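Local coordinates for metallo-beta-lactamase domain-containing protein (Enterococcus faecalis, PDB 2AZ4) that carries a two-zinc site in a metallo-beta-lactamase fold and is probably a metal-dependent hydrolase, perhaps an RNA-binding exonuclease, at residues A[13-18]-A[419-424]; A[163-168]-A[188-193]; A[219-224]-A[403-408]; A[390-395]-A[411-416]. One frame throughout, in Å; residues are numbered along the deposited sequence.

Interaction 1 of 4, residues A[13-18]-A[419-424]; sequences SGILTI and ILPERG
Along 419-424 the first residue to meet the other loop is Pro421, whose ring touches the end of Ile15: Ile15 CD1 sits 3.7 Å from Pro421 CG, the two side chains crossing obliquely. The other branch of the isoleucine, CG2, anti to the backbone N, reaches the main chain and stops 3.3 Å from Pro421 O. The side chain of Glu422 leaves the backbone pointing away, so its main chain does the touching, Glu422 CA being near Ile15 CG2. Arg423 follows, its backbone N 3.9 Å from Ile15 CG1. The arginine leaves with CG anti to the backbone N (chi1 180°) and stays extended to NE, which carries the guanidinium across to Ser13. There two waters lie at the guanidinium edge, in its plane. One accepts from Arg423 NH2 at 2.7 Å and donates to Ser13 OG at 2.8 Å; the other accepts from Arg423 NH2 and, at 3.2 Å, from Ile15 N. Glu39 forms a salt bridge with the same NH2 and is hydrogen-bonded to Ser13 OG, which also bonds to Gly20 O. This surface contact joins two loops where strand 7-13 finishes and edge strand 426-428 begins, in one sheet of the metallo-beta-lactamase sandwich.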
loop_
_atom_site.group_PDB
_atom_site.type_symbol
_atom_site.label_atom_id
_atom_site.label_comp_id
_atom_site.label_asym_id
_atom_site.label_seq_id
_atom_site.Cartn_x
_atom_site.Cartn_y
_atom_site.Cartn_z
ATOM N N SER A 13 17.628 -3.678 2.109
ATOM C CA SER A 13 17.138 -2.750 1.095
ATOM C C SER A 13 16.125 -1.778 1.666
ATOM O O SER A 13 15.513 -2.041 2.692
ATOM C CB SER A 13 16.472 -3.559 -0.031
ATOM O OG SER A 13 16.170 -2.773 -1.158
ATOM N N GLY A 14 15.924 -0.661 0.991
ATOM C CA GLY A 14 14.864 0.265 1.410
ATOM C C GLY A 14 15.268 1.344 2.388
ATOM O O GLY A 14 14.412 2.062 2.916
ATOM N N ILE A 15 16.573 1.499 2.599
ATOM C CA ILE A 15 17.106 2.476 3.570
ATOM C C ILE A 15 17.297 3.873 2.968
ATOM O O ILE A 15 17.973 4.041 1.957
ATOM C CB ILE A 15 18.450 2.006 4.181
ATOM C CG1 ILE A 15 18.307 0.646 4.881
ATOM C CG2 ILE A 15 19.079 3.120 5.108
ATOM C CD1 ILE A 15 17.424 0.637 6.128
ATOM N N LEU A 16 16.724 4.874 3.623
ATOM C CA LEU A 16 16.774 6.271 3.145
ATOM C C LEU A 16 16.080 6.441 1.798
ATOM O O LEU A 16 16.557 7.154 0.884
ATOM C CB LEU A 16 18.207 6.850 3.152
ATOM C CG LEU A 16 18.340 8.217 3.865
ATOM C CD1 LEU A 16 17.592 9.339 3.162
ATOM C CD2 LEU A 16 17.909 8.161 5.336
ATOM N N THR A 17 14.951 5.747 1.678
ATOM C CA THR A 17 14.128 5.831 0.514
ATOM C C THR A 17 12.759 5.298 0.916
ATOM O O THR A 17 12.649 4.449 1.785
ATOM C CB THR A 17 14.759 5.074 -0.696
ATOM O OG1 THR A 17 13.973 5.297 -1.862
ATOM C CG2 THR A 17 14.901 3.577 -0.431
ATOM N N ILE A 18 11.710 5.852 0.340
ATOM C CA ILE A 18 10.381 5.401 0.708
ATOM C C ILE A 18 9.959 4.337 -0.299
ATOM O O ILE A 18 9.350 4.642 -1.318
ATOM C CB ILE A 18 9.405 6.590 0.818
ATOM C CG1 ILE A 18 9.984 7.581 1.848
ATOM C CG2 ILE A 18 8.018 6.092 1.208
ATOM C CD1 ILE A 18 9.033 8.658 2.350
ATOM N N ILE A 419 18.481 2.998 16.783
ATOM C CA ILE A 419 19.453 2.635 15.755
ATOM C C ILE A 419 18.983 3.197 14.426
ATOM O O ILE A 419 17.848 2.941 14.010
ATOM C CB ILE A 419 19.583 1.098 15.600
ATOM C CG1 ILE A 419 20.253 0.493 16.834
ATOM C CG2 ILE A 419 20.369 0.751 14.322
ATOM C CD1 ILE A 419 20.221 -1.018 16.882
ATOM N N LEU A 420 19.849 3.965 13.773
ATOM C CA LEU A 420 19.591 4.464 12.442
ATOM C C LEU A 420 20.364 3.566 11.490
ATOM O O LEU A 420 21.598 3.651 11.420
ATOM C CB LEU A 420 20.038 5.916 12.296
ATOM C CG LEU A 420 19.464 6.942 13.282
ATOM C CD1 LEU A 420 20.040 8.304 13.001
ATOM C CD2 LEU A 420 17.945 6.988 13.256
ATOM N N PRO A 421 19.643 2.691 10.757
ATOM C CA PRO A 421 20.312 1.649 9.979
ATOM C C PRO A 421 20.883 2.172 8.671
ATOM O O PRO A 421 20.416 3.180 8.127
ATOM C CB PRO A 421 19.195 0.636 9.713
ATOM C CG PRO A 421 17.945 1.452 9.680
ATOM C CD PRO A 421 18.174 2.642 10.609
ATOM N N GLU A 422 21.911 1.493 8.181
ATOM C CA GLU A 422 22.357 1.740 6.827
ATOM C C GLU A 422 22.179 0.472 5.994
ATOM O O GLU A 422 21.991 -0.615 6.530
ATOM C CB GLU A 422 23.799 2.261 6.784
ATOM C CG GLU A 422 24.858 1.260 7.163
ATOM C CD GLU A 422 26.248 1.898 7.268
ATOM O OE1 GLU A 422 27.243 1.189 6.977
ATOM O OE2 GLU A 422 26.338 3.102 7.629
ATOM N N ARG A 423 22.237 0.630 4.683
ATOM C CA ARG A 423 22.033 -0.485 3.787
ATOM C C ARG A 423 23.055 -1.594 4.071
ATOM O O ARG A 423 24.247 -1.322 4.222
ATOM C CB ARG A 423 22.084 0.002 2.343
ATOM C CG ARG A 423 21.887 -1.097 1.335
ATOM C CD ARG A 423 22.211 -0.622 -0.050
ATOM N NE ARG A 423 22.052 -1.729 -0.988
ATOM C CZ ARG A 423 20.909 -2.036 -1.588
ATOM N NH1 ARG A 423 20.859 -3.083 -2.416
ATOM N NH2 ARG A 423 19.813 -1.305 -1.350
ATOM N N GLY A 424 22.562 -2.823 4.217
ATOM C CA GLY A 424 23.411 -3.996 4.455
ATOM C C GLY A 424 23.685 -4.317 5.912
ATOM O O GLY A 424 24.198 -5.388 6.235
HETATM O O HOH W 1 18.104 -2.456 -3.101
HETATM O O HOH W 2 19.051 1.015 0.590
#

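Interaction 2 of 4, residues A[163-168]-A[188-193]; sequences VPVDHD and GDLRLH. With ZN (zinc ion), chain C; ZN (zinc ion), chain D.
The imidazole of His167 is held between two aspartates: Asp168 OD1 lies 3.1 Å above one face of the ring, and Asp189 CB covers the opposite face as a CH-pi contact, 3.4 Å from the ring centroid. Water 3 is at the ring edge, in plane. The Asp189 carboxylate stands nearly upright to the imidazole, at 81°, and the two side chains run side by side toward the metals. His167 NE2 binds one zinc at 2.2 Å, while Asp189 OD2 bridges both, at 2.4 Å from that zinc and 2.2 Å from the other. This is the dinuclear site of the metallo-beta-lactamase fold, completed by His92 and His94 on the first metal and by Asp96, His97 and His404 on the second. Gly381 O accepts from His167 ND1, which helps fix the ring's rotation. Arg191 grips Asp166 twice. Its backbone N donates to Asp166 O in the carbonyl plane, and its NE makes a salt bridge to Asp166 OD1 at 2.9 Å, arriving from above the carboxylate plane, while Asp166 OD2 accepts from Gly194 N. One guanidinium face rests on Asp168 N, and NH2 pairs with Glu237. Val165 CG1 presses tightly on Leu190 CB, at 3.5 Å.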
loop_
_atom_site.group_PDB
_atom_site.type_symbol
_atom_site.label_atom_id
_atom_site.label_comp_id
_atom_site.label_asym_id
_atom_site.label_seq_id
_atom_site.Cartn_x
_atom_site.Cartn_y
_atom_site.Cartn_z
ATOM N N VAL A 163 -0.650 -9.033 12.139
ATOM C CA VAL A 163 -1.611 -8.291 12.936
ATOM C C VAL A 163 -2.132 -7.163 12.075
ATOM O O VAL A 163 -1.321 -6.429 11.547
ATOM C CB VAL A 163 -0.893 -7.686 14.190
ATOM C CG1 VAL A 163 -1.851 -6.816 15.007
ATOM C CG2 VAL A 163 -0.297 -8.820 15.086
ATOM N N PRO A 164 -3.466 -6.991 11.978
ATOM C CA PRO A 164 -4.063 -5.926 11.165
ATOM C C PRO A 164 -3.757 -4.554 11.737
ATOM O O PRO A 164 -3.749 -4.353 12.974
ATOM C CB PRO A 164 -5.563 -6.215 11.238
ATOM C CG PRO A 164 -5.728 -6.935 12.575
ATOM C CD PRO A 164 -4.506 -7.807 12.640
ATOM N N VAL A 165 -3.512 -3.626 10.833
ATOM C CA VAL A 165 -3.160 -2.288 11.187
ATOM C C VAL A 165 -3.935 -1.338 10.269
ATOM O O VAL A 165 -4.249 -1.707 9.144
ATOM C CB VAL A 165 -1.632 -2.206 11.085
ATOM C CG1 VAL A 165 -1.140 -1.361 9.933
ATOM C CG2 VAL A 165 -0.992 -2.019 12.451
ATOM N N ASP A 166 -4.259 -0.139 10.759
ATOM C CA ASP A 166 -5.035 0.845 10.007
ATOM C C ASP A 166 -4.091 1.514 8.978
ATOM O O ASP A 166 -3.048 2.067 9.335
ATOM C CB ASP A 166 -5.653 1.822 11.035
ATOM C CG ASP A 166 -6.223 3.115 10.442
ATOM O OD1 ASP A 166 -6.377 3.240 9.200
ATOM O OD2 ASP A 166 -6.501 4.047 11.269
ATOM N N HIS A 167 -4.434 1.390 7.699
ATOM C CA HIS A 167 -3.668 2.016 6.599
ATOM C C HIS A 167 -4.664 2.223 5.436
ATOM O O HIS A 167 -5.759 1.674 5.454
ATOM C CB HIS A 167 -2.456 1.131 6.227
ATOM C CG HIS A 167 -1.532 1.731 5.202
ATOM N ND1 HIS A 167 -1.076 3.029 5.266
ATOM C CD2 HIS A 167 -0.948 1.186 4.106
ATOM C CE1 HIS A 167 -0.288 3.273 4.231
ATOM N NE2 HIS A 167 -0.180 2.168 3.519
ATOM N N ASP A 168 -4.322 3.034 4.451
ATOM C CA ASP A 168 -5.237 3.266 3.340
ATOM C C ASP A 168 -5.257 2.107 2.329
ATOM O O ASP A 168 -6.017 2.172 1.374
ATOM C CB ASP A 168 -4.991 4.632 2.657
ATOM C CG ASP A 168 -3.597 4.765 2.090
ATOM O OD1 ASP A 168 -2.746 3.957 2.475
ATOM O OD2 ASP A 168 -3.329 5.671 1.248
ATOM N N GLY A 188 5.057 -2.172 9.320
ATOM C CA GLY A 188 4.556 -1.945 7.973
ATOM C C GLY A 188 4.249 -0.464 7.881
ATOM O O GLY A 188 4.891 0.354 8.567
ATOM N N ASP A 189 3.282 -0.117 7.041
ATOM C CA ASP A 189 2.734 1.232 6.982
ATOM C C ASP A 189 1.476 1.291 7.823
ATOM O O ASP A 189 0.705 0.330 7.818
ATOM C CB ASP A 189 2.345 1.559 5.544
ATOM C CG ASP A 189 3.518 1.830 4.658
ATOM O OD1 ASP A 189 4.690 1.756 5.094
ATOM O OD2 ASP A 189 3.265 2.140 3.489
ATOM N N LEU A 190 1.251 2.420 8.515
ATOM C CA LEU A 190 0.127 2.561 9.447
ATOM C C LEU A 190 -0.218 3.980 9.898
ATOM O O LEU A 190 0.566 4.903 9.764
ATOM C CB LEU A 190 0.275 1.702 10.703
ATOM C CG LEU A 190 1.532 1.487 11.559
ATOM C CD1 LEU A 190 2.678 2.487 11.468
ATOM C CD2 LEU A 190 1.163 1.191 12.982
ATOM N N ARG A 191 -1.404 4.120 10.470
ATOM C CA ARG A 191 -1.920 5.437 10.882
ATOM C C ARG A 191 -2.905 5.234 12.018
ATOM O O ARG A 191 -3.236 4.094 12.358
ATOM C CB ARG A 191 -2.604 6.141 9.691
ATOM C CG ARG A 191 -3.804 5.353 9.137
ATOM C CD ARG A 191 -4.518 6.098 8.009
ATOM N NE ARG A 191 -5.518 5.259 7.352
ATOM C CZ ARG A 191 -6.256 5.628 6.307
ATOM N NH1 ARG A 191 -6.111 6.823 5.771
ATOM N NH2 ARG A 191 -7.143 4.789 5.794
ATOM N N LEU A 192 -3.389 6.340 12.580
ATOM C CA LEU A 192 -4.365 6.313 13.661
ATOM C C LEU A 192 -5.624 7.129 13.336
ATOM O O LEU A 192 -6.464 7.366 14.226
ATOM C CB LEU A 192 -3.717 6.865 14.946
ATOM C CG LEU A 192 -2.878 5.880 15.787
ATOM C CD1 LEU A 192 -2.184 6.597 16.941
ATOM C CD2 LEU A 192 -3.777 4.761 16.327
ATOM N N HIS A 193 -5.758 7.560 12.084
ATOM C CA HIS A 193 -6.911 8.356 11.671
ATOM C C HIS A 193 -7.740 7.724 10.527
ATOM O O HIS A 193 -8.497 8.414 9.847
ATOM C CB HIS A 193 -6.458 9.778 11.297
ATOM C CG HIS A 193 -5.625 9.839 10.057
ATOM N ND1 HIS A 193 -4.255 9.675 10.064
ATOM C CD2 HIS A 193 -5.971 10.036 8.761
ATOM C CE1 HIS A 193 -3.793 9.780 8.832
ATOM N NE2 HIS A 193 -4.813 10.001 8.023
HETATM ZN ZN ZN C . 1.416 1.832 2.001
HETATM ZN ZN ZN D . 4.902 2.279 1.953
HETATM O O HOH W 3 1.691 3.948 1.494
HETATM O O HOH W 4 3.113 2.120 0.458
HETATM O O HOH W 5 4.354 4.528 1.613
#

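Interaction 3 of 4, residues A[219-224]-A[403-408]; sequences SISFPE and IHTLKP. With ZN (zinc ion), chain D.
A single, almost straight hydrogen bond from a backbone amide to a serine hydroxyl joins these two loops: Leu406 N donates to Ser221 OG at 2.8 Å with an N-H...O angle of 174°. Ser221 holds OG anti to its own carbonyl carbon (chi1 -66°), which aims the oxygen at that amide; the same OG is also bonded to Gly217 O, so two polar groups fix it. Thr405, just before the donor, makes an ST turn in which its OG1 accepts from Lys407 N at 3.2 Å. That hydroxyl too is tied to Gly217 O, which thus serves both loops. Around this polar centre, carbon atoms meet both side chains and carbonyl oxygens. Ile220, with CG1 in the crowded position between N and the carbonyl carbon (chi1 50°), sends CD1 to within 3.6 Å of Lys407 O. Leu406 lays CB and CG against Ser221 CB, and its CD1 meets Phe222 CE2 at 4.0 Å. Lys407 is extended beyond CG and runs along the 219-224 backbone: CD passes 3.4 Å from Ile220 O, and NZ ends 3.5 Å from Pro223 CG, the two side chains crossing at about a right angle. One residue before the ST turn, His404 NE2 binds a zinc at 2.3 Å, so the bonded loop carries a metal ligand on its start. The two loops leave the ends of the adjacent parallel strands 212-216 and 399-403; Ser219 and Ile220 lean on the start of helix 385-395, while Ile18 packs on Ser221 and Phe222.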
loop_
_atom_site.group_PDB
_atom_site.type_symbol
_atom_site.label_atom_id
_atom_site.label_comp_id
_atom_site.label_asym_id
_atom_site.label_seq_id
_atom_site.Cartn_x
_atom_site.Cartn_y
_atom_site.Cartn_z
ATOM N N SER A 219 5.508 10.329 7.118
ATOM C CA SER A 219 4.967 11.685 7.217
ATOM C C SER A 219 6.017 12.734 7.633
ATOM O O SER A 219 5.931 13.888 7.219
ATOM C CB SER A 219 3.772 11.752 8.148
ATOM O OG SER A 219 4.164 11.543 9.495
ATOM N N ILE A 220 6.991 12.336 8.451
ATOM C CA ILE A 220 8.074 13.253 8.848
ATOM C C ILE A 220 9.142 13.469 7.752
ATOM O O ILE A 220 10.058 14.275 7.924
ATOM C CB ILE A 220 8.776 12.787 10.135
ATOM C CG1 ILE A 220 9.173 11.315 10.008
ATOM C CG2 ILE A 220 7.910 13.055 11.350
ATOM C CD1 ILE A 220 10.179 10.855 11.014
ATOM N N SER A 221 9.036 12.752 6.636
ATOM C CA SER A 221 10.019 12.861 5.560
ATOM C C SER A 221 9.852 14.116 4.717
ATOM O O SER A 221 10.759 14.490 3.983
ATOM C CB SER A 221 9.931 11.644 4.639
ATOM O OG SER A 221 10.307 10.478 5.318
ATOM N N PHE A 222 8.674 14.729 4.798
ATOM C CA PHE A 222 8.289 15.831 3.936
ATOM C C PHE A 222 7.811 16.976 4.814
ATOM O O PHE A 222 6.861 16.805 5.592
ATOM C CB PHE A 222 7.173 15.388 2.981
ATOM C CG PHE A 222 7.508 14.152 2.193
ATOM C CD1 PHE A 222 7.064 12.899 2.613
ATOM C CD2 PHE A 222 8.292 14.235 1.054
ATOM C CE1 PHE A 222 7.391 11.742 1.893
ATOM C CE2 PHE A 222 8.632 13.082 0.329
ATOM C CZ PHE A 222 8.175 11.840 0.748
ATOM N N PRO A 223 8.499 18.134 4.745
ATOM C CA PRO A 223 8.083 19.306 5.530
ATOM C C PRO A 223 6.669 19.760 5.170
ATOM O O PRO A 223 6.254 19.634 4.013
ATOM C CB PRO A 223 9.095 20.387 5.118
ATOM C CG PRO A 223 10.288 19.617 4.619
ATOM C CD PRO A 223 9.714 18.397 3.957
ATOM N N GLU A 224 5.935 20.282 6.150
ATOM C CA GLU A 224 4.621 20.854 5.871
ATOM C C GLU A 224 4.755 21.956 4.816
ATOM O O GLU A 224 5.595 22.858 4.947
ATOM C CB GLU A 224 3.969 21.405 7.144
ATOM C CG GLU A 224 2.552 21.941 6.924
ATOM C CD GLU A 224 1.879 22.393 8.215
ATOM O OE1 GLU A 224 1.418 23.559 8.271
ATOM O OE2 GLU A 224 1.807 21.585 9.173
ATOM N N ILE A 403 12.667 3.302 9.744
ATOM C CA ILE A 403 12.791 2.809 8.373
ATOM C C ILE A 403 11.706 3.490 7.553
ATOM O O ILE A 403 10.887 4.201 8.112
ATOM C CB ILE A 403 12.609 1.283 8.285
ATOM C CG1 ILE A 403 11.233 0.868 8.864
ATOM C CG2 ILE A 403 13.800 0.573 8.920
ATOM C CD1 ILE A 403 10.863 -0.585 8.639
ATOM N N HIS A 404 11.736 3.296 6.233
ATOM C CA HIS A 404 10.715 3.843 5.344
ATOM C C HIS A 404 10.568 5.349 5.636
ATOM O O HIS A 404 9.476 5.843 5.945
ATOM C CB HIS A 404 9.394 3.075 5.562
ATOM C CG HIS A 404 8.547 2.931 4.339
ATOM N ND1 HIS A 404 9.050 2.507 3.127
ATOM C CD2 HIS A 404 7.217 3.103 4.157
ATOM C CE1 HIS A 404 8.066 2.447 2.245
ATOM N NE2 HIS A 404 6.944 2.805 2.848
ATOM N N THR A 405 11.696 6.060 5.544
ATOM C CA THR A 405 11.795 7.450 5.964
ATOM C C THR A 405 13.015 8.149 5.319
ATOM O O THR A 405 14.054 7.532 5.097
ATOM C CB THR A 405 11.809 7.561 7.540
ATOM O OG1 THR A 405 11.845 8.933 7.931
ATOM C CG2 THR A 405 13.005 6.792 8.168
ATOM N N LEU A 406 12.851 9.419 4.970
ATOM C CA LEU A 406 13.964 10.260 4.495
ATOM C C LEU A 406 14.624 11.065 5.638
ATOM O O LEU A 406 15.646 11.728 5.419
ATOM C CB LEU A 406 13.503 11.214 3.383
ATOM C CG LEU A 406 12.695 10.670 2.202
ATOM C CD1 LEU A 406 12.356 11.778 1.201
ATOM C CD2 LEU A 406 13.437 9.557 1.526
ATOM N N LYS A 407 14.034 11.007 6.836
ATOM C CA LYS A 407 14.537 11.743 8.022
ATOM C C LYS A 407 14.447 10.893 9.288
ATOM O O LYS A 407 13.695 11.211 10.217
ATOM C CB LYS A 407 13.789 13.074 8.190
ATOM C CG LYS A 407 13.867 13.940 6.939
ATOM C CD LYS A 407 13.147 15.258 7.050
ATOM C CE LYS A 407 13.506 16.080 5.827
ATOM N NZ LYS A 407 12.581 17.209 5.619
ATOM N N PRO A 408 15.214 9.795 9.339
ATOM C CA PRO A 408 15.105 8.896 10.475
ATOM C C PRO A 408 15.520 9.530 11.819
ATOM O O PRO A 408 15.075 9.069 12.868
ATOM C CB PRO A 408 16.039 7.739 10.095
ATOM C CG PRO A 408 16.966 8.309 9.125
ATOM C CD PRO A 408 16.212 9.325 8.369
HETATM ZN ZN ZN D . 4.902 2.279 1.953
HETATM O O HOH W 4 3.113 2.120 0.458
HETATM O O HOH W 5 4.354 4.528 1.613
#

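Interaction 4 of 4, residues A[390-395]-A[411-416]; sequences KIIALI and LENPYG
The last turns of helix 385-395, with regular bonds such as Leu394 N to Lys390 O, face a loop that ends in a type I beta turn from Asn413 to Gly416. Ile392 points at that loop. With CG1 anti to the carbonyl carbon (chi1 -63°), its CD1 lies 3.9 Å from Leu411 CG and 3.6 Å from Glu412 O, while CG2, anti to the backbone N, reaches Asn413 OD1 at 3.8 Å. Leu411 and Ile392 cross obliquely, and both also touch Met215 of strand 212-216, so this end of the contact belongs to the layer between helix and sheet in the metallo-beta-lactamase fold. Asn413 shapes the turn itself: its OD1 accepts from Tyr415 N at 3.1 Å, an Asx turn, the donor lying 67° out of the carbonyl plane. The amide nitrogen of Asn413 bonds to Glu417 O and Pro397 O, which pins the whole group. Tyr415 then swings its ring toward the helix. One face of it takes Pro414 CB, 3.9 Å above the plane, and the CE2 and OH side runs past Ala393, whose CB is 3.4 Å from Tyr415 OH.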
loop_
_atom_site.group_PDB
_atom_site.type_symbol
_atom_site.label_atom_id
_atom_site.label_comp_id
_atom_site.label_asym_id
_atom_site.label_seq_id
_atom_site.Cartn_x
_atom_site.Cartn_y
_atom_site.Cartn_z
ATOM N N LYS A 390 2.836 9.135 19.241
ATOM C CA LYS A 390 1.876 8.452 20.095
ATOM C C LYS A 390 2.026 6.937 19.995
ATOM O O LYS A 390 1.872 6.234 20.987
ATOM C CB LYS A 390 0.434 8.874 19.794
ATOM C CG LYS A 390 0.042 10.208 20.386
ATOM C CD LYS A 390 -1.129 10.862 19.632
ATOM C CE LYS A 390 -1.265 12.333 20.075
ATOM N NZ LYS A 390 -2.360 13.110 19.383
ATOM N N ILE A 391 2.340 6.437 18.803
ATOM C CA ILE A 391 2.475 4.990 18.615
ATOM C C ILE A 391 3.663 4.502 19.434
ATOM O O ILE A 391 3.549 3.530 20.152
ATOM C CB ILE A 391 2.601 4.606 17.117
ATOM C CG1 ILE A 391 1.232 4.775 16.428
ATOM C CG2 ILE A 391 3.141 3.176 16.961
ATOM C CD1 ILE A 391 1.271 4.829 14.871
ATOM N N ILE A 392 4.779 5.213 19.333
ATOM C CA ILE A 392 5.997 4.897 20.110
ATOM C C ILE A 392 5.700 4.968 21.607
ATOM O O ILE A 392 6.099 4.078 22.356
ATOM C CB ILE A 392 7.159 5.841 19.741
ATOM C CG1 ILE A 392 7.551 5.650 18.264
ATOM C CG2 ILE A 392 8.391 5.630 20.692
ATOM C CD1 ILE A 392 8.274 6.807 17.647
ATOM N N ALA A 393 4.947 5.994 22.024
ATOM C CA ALA A 393 4.521 6.113 23.424
ATOM C C ALA A 393 3.690 4.916 23.894
ATOM O O ALA A 393 3.935 4.385 24.977
ATOM C CB ALA A 393 3.786 7.440 23.670
ATOM N N LEU A 394 2.724 4.465 23.086
ATOM C CA LEU A 394 1.926 3.295 23.452
ATOM C C LEU A 394 2.726 2.000 23.535
ATOM O O LEU A 394 2.462 1.166 24.400
ATOM C CB LEU A 394 0.710 3.123 22.527
ATOM C CG LEU A 394 -0.434 4.131 22.653
ATOM C CD1 LEU A 394 -1.209 4.165 21.348
ATOM C CD2 LEU A 394 -1.336 3.781 23.818
ATOM N N ILE A 395 3.710 1.837 22.658
ATOM C CA ILE A 395 4.500 0.600 22.615
ATOM C C ILE A 395 5.665 0.580 23.631
ATOM O O ILE A 395 5.926 -0.447 24.241
ATOM C CB ILE A 395 5.055 0.350 21.185
ATOM C CG1 ILE A 395 3.922 -0.038 20.230
ATOM C CG2 ILE A 395 6.165 -0.693 21.184
ATOM C CD1 ILE A 395 4.281 0.141 18.756
ATOM N N LEU A 411 12.698 10.707 14.184
ATOM C CA LEU A 411 11.946 9.717 14.949
ATOM C C LEU A 411 12.676 9.309 16.235
ATOM O O LEU A 411 13.666 8.570 16.192
ATOM C CB LEU A 411 11.605 8.481 14.091
ATOM C CG LEU A 411 10.315 7.767 14.509
ATOM C CD1 LEU A 411 9.062 8.650 14.272
ATOM C CD2 LEU A 411 10.171 6.397 13.819
ATOM N N GLU A 412 12.141 9.761 17.370
ATOM C CA GLU A 412 12.792 9.625 18.680
ATOM C C GLU A 412 12.142 8.589 19.584
ATOM O O GLU A 412 10.907 8.412 19.572
ATOM C CB GLU A 412 12.801 10.973 19.408
ATOM C CG GLU A 412 13.822 11.972 18.859
ATOM C CD GLU A 412 13.589 13.388 19.352
ATOM O OE1 GLU A 412 13.211 13.567 20.530
ATOM O OE2 GLU A 412 13.797 14.325 18.547
ATOM N N ASN A 413 12.982 7.929 20.382
ATOM C CA ASN A 413 12.537 6.979 21.389
ATOM C C ASN A 413 12.846 7.467 22.824
ATOM O O ASN A 413 13.940 7.226 23.328
ATOM C CB ASN A 413 13.188 5.621 21.150
ATOM C CG ASN A 413 12.637 4.538 22.048
ATOM O OD1 ASN A 413 11.551 4.670 22.638
ATOM N ND2 ASN A 413 13.370 3.431 22.144
ATOM N N PRO A 414 11.882 8.161 23.468
ATOM C CA PRO A 414 12.001 8.533 24.882
ATOM C C PRO A 414 12.186 7.336 25.812
ATOM O O PRO A 414 12.673 7.503 26.918
ATOM C CB PRO A 414 10.648 9.203 25.183
ATOM C CG PRO A 414 10.177 9.704 23.867
ATOM C CD PRO A 414 10.618 8.663 22.886
ATOM N N TYR A 415 11.820 6.145 25.362
ATOM C CA TYR A 415 11.703 4.998 26.240
ATOM C C TYR A 415 12.916 4.090 26.244
ATOM O O TYR A 415 12.996 3.168 27.049
ATOM C CB TYR A 415 10.427 4.216 25.881
ATOM C CG TYR A 415 9.241 5.129 25.919
ATOM C CD1 TYR A 415 8.655 5.474 27.137
ATOM C CD2 TYR A 415 8.753 5.729 24.752
ATOM C CE1 TYR A 415 7.587 6.357 27.198
ATOM C CE2 TYR A 415 7.678 6.627 24.803
ATOM C CZ TYR A 415 7.103 6.930 26.037
ATOM O OH TYR A 415 6.043 7.803 26.134
ATOM N N GLY A 416 13.864 4.351 25.360
ATOM C CA GLY A 416 15.016 3.461 25.221
ATOM C C GLY A 416 16.007 3.988 24.222
ATOM O O GLY A 416 16.235 5.195 24.138
#

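From the N terminus, interaction 1 closes the longest loop, tying the loop after strand 7-13 to the one before strand 426-428; the other three nest inside it. Interaction 2 closes a short loop, joining the chain after strands 158-164 and 182-186, and is finished before interaction 3 opens at 219-224. Interaction 3 links the loops after strands 212-216 and 399-403. It crosses interaction 4, which holds helix 385-395 to the loop before strand 417-418, since 390-395 falls inside the loop of interaction 3 and 411-416 beyond it. Interactions 2 and 3 share a zinc and two waters; Ile391 on Leu190 and Leu192 links 2 and 4, and Ile18 on Phe222 joins 1 to 3.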